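Local coordinates for ferredoxin (Trichomonas vaginalis, PDB 1L5P), which carries electrons on a single [2Fe-2S] cluster, linking pyruvate:ferredoxin oxidoreductase to hydrogenase in the hydrogenosome, at residues 50-56 and 86-92. Residue numbers count along the deposited sequence, not the author numbering.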
# COMPACT_ATOMS: atom_id res chain seq x y z
N LYS A 50 -0.70 -0.33 -6.40
CA LYS A 50 0.37 -0.80 -7.27
C LYS A 50 1.71 -0.19 -6.90
O LYS A 50 1.84 1.02 -6.83
CB LYS A 50 0.06 -0.49 -8.74
CG LYS A 50 -0.65 -1.61 -9.47
CD LYS A 50 -2.08 -1.23 -9.80
CE LYS A 50 -2.12 -0.20 -10.92
NZ LYS A 50 -3.37 0.60 -10.93
N HIS A 51 2.69 -1.05 -6.64
CA HIS A 51 4.03 -0.58 -6.30
C HIS A 51 4.76 -0.30 -7.62
O HIS A 51 5.06 -1.22 -8.38
CB HIS A 51 4.78 -1.65 -5.51
CG HIS A 51 6.22 -1.34 -5.27
ND1 HIS A 51 7.17 -2.32 -5.07
CD2 HIS A 51 6.88 -0.16 -5.19
CE1 HIS A 51 8.35 -1.76 -4.88
NE2 HIS A 51 8.20 -0.44 -4.95
N VAL A 52 5.02 0.98 -7.89
CA VAL A 52 5.69 1.37 -9.12
C VAL A 52 7.14 1.82 -8.99
O VAL A 52 7.88 1.82 -9.97
CB VAL A 52 4.94 2.49 -9.87
CG1 VAL A 52 3.59 1.95 -10.34
CG2 VAL A 52 4.79 3.72 -8.99
N SER A 53 7.57 2.21 -7.79
CA SER A 53 8.95 2.62 -7.60
C SER A 53 9.37 2.47 -6.17
O SER A 53 8.54 2.44 -5.26
CB SER A 53 9.15 4.08 -8.01
OG SER A 53 8.42 4.42 -9.17
N GLY A 54 10.68 2.38 -5.96
CA GLY A 54 11.20 2.26 -4.61
C GLY A 54 11.32 0.85 -4.06
O GLY A 54 10.80 -0.11 -4.63
N LYS A 55 12.00 0.73 -2.93
CA LYS A 55 12.21 -0.55 -2.29
C LYS A 55 11.06 -0.93 -1.39
O LYS A 55 10.68 -0.17 -0.49
CB LYS A 55 13.50 -0.52 -1.47
CG LYS A 55 14.77 -0.60 -2.30
CD LYS A 55 15.93 0.04 -1.55
CE LYS A 55 16.94 0.66 -2.52
NZ LYS A 55 16.38 0.85 -3.90
N VAL A 56 10.52 -2.11 -1.63
CA VAL A 56 9.44 -2.64 -0.81
C VAL A 56 9.64 -4.14 -0.73
O VAL A 56 9.76 -4.82 -1.75
CB VAL A 56 8.05 -2.34 -1.39
CG1 VAL A 56 7.00 -2.93 -0.48
CG2 VAL A 56 7.86 -0.83 -1.52
N ASN A 86 11.64 2.31 3.00
CA ASN A 86 10.59 2.57 2.02
C ASN A 86 10.48 4.05 1.63
O ASN A 86 9.67 4.43 0.79
CB ASN A 86 9.24 2.08 2.56
CG ASN A 86 9.28 0.64 3.02
OD1 ASN A 86 9.04 0.33 4.19
ND2 ASN A 86 9.60 -0.27 2.09
N ASP A 87 11.31 4.88 2.24
CA ASP A 87 11.29 6.31 1.95
C ASP A 87 11.54 6.60 0.47
O ASP A 87 12.60 6.29 -0.08
CB ASP A 87 12.34 7.04 2.80
CG ASP A 87 12.20 8.55 2.73
OD1 ASP A 87 13.04 9.25 3.34
OD2 ASP A 87 11.26 9.05 2.08
N GLY A 88 10.55 7.19 -0.19
CA GLY A 88 10.71 7.49 -1.60
C GLY A 88 9.95 6.54 -2.49
O GLY A 88 9.91 6.72 -3.71
N ALA A 89 9.36 5.51 -1.90
CA ALA A 89 8.60 4.53 -2.68
C ALA A 89 7.38 5.20 -3.28
O ALA A 89 6.80 6.11 -2.68
CB ALA A 89 8.18 3.38 -1.80
N VAL A 90 6.99 4.75 -4.47
CA VAL A 90 5.83 5.31 -5.14
C VAL A 90 4.77 4.25 -5.38
O VAL A 90 5.07 3.17 -5.87
CB VAL A 90 6.24 5.90 -6.47
CG1 VAL A 90 5.02 6.51 -7.17
CG2 VAL A 90 7.32 6.95 -6.24
N PHE A 91 3.52 4.56 -5.04
CA PHE A 91 2.42 3.62 -5.24
C PHE A 91 1.30 4.28 -6.04
O PHE A 91 1.02 5.45 -5.87
CB PHE A 91 1.87 3.13 -3.90
CG PHE A 91 2.91 2.51 -3.01
CD1 PHE A 91 3.62 3.29 -2.11
CD2 PHE A 91 3.17 1.14 -3.06
CE1 PHE A 91 4.59 2.71 -1.26
CE2 PHE A 91 4.12 0.56 -2.22
CZ PHE A 91 4.83 1.34 -1.32
N GLU A 92 0.67 3.51 -6.91
CA GLU A 92 -0.41 3.99 -7.75
C GLU A 92 -1.73 3.36 -7.27
O GLU A 92 -1.82 2.14 -7.10
CB GLU A 92 -0.08 3.63 -9.19
CG GLU A 92 -1.19 3.76 -10.17
CD GLU A 92 -0.75 3.32 -11.55
OE1 GLU A 92 -1.53 2.62 -12.25
OE2 GLU A 92 0.39 3.66 -11.93
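F91 packs against H51 and V56. Its CE2 is 4.0 Å from H51 CB, and its CZ is 3.7 Å from V56 CG2. The rings of H51 and F91 meet obliquely, with centroids 5.5 Å apart. H51 and F91 are a non-hydrogen-bonded pair of the antiparallel strands 50-53 and 90-92. K50 N donates to E92 O and E92 N to K50 O, each at 2.8 Å. A classic beta bulge follows: V52 N (3.0 Å) and S53 N (3.3 Å) both donate to V90 O. V90 N returns a bond to S53 O at 2.9 Å. Beyond S53, in the loops, N86 ND2 donates to K55 O at 2.8 Å. On the face away from F91, K50 NZ and E92 OE1 form a 3.0 Å salt bridge. These are inner strands of the mixed sheet of the 2Fe-2S ferredoxin fold; the F91 backbone also hydrogen-bonds with T4 and V6 of strand 2-7. The backbone bonds thus fix the register, the bulge absorbs one extra residue in 50-53, and the aromatic-aliphatic patch and the charged pair take opposite faces.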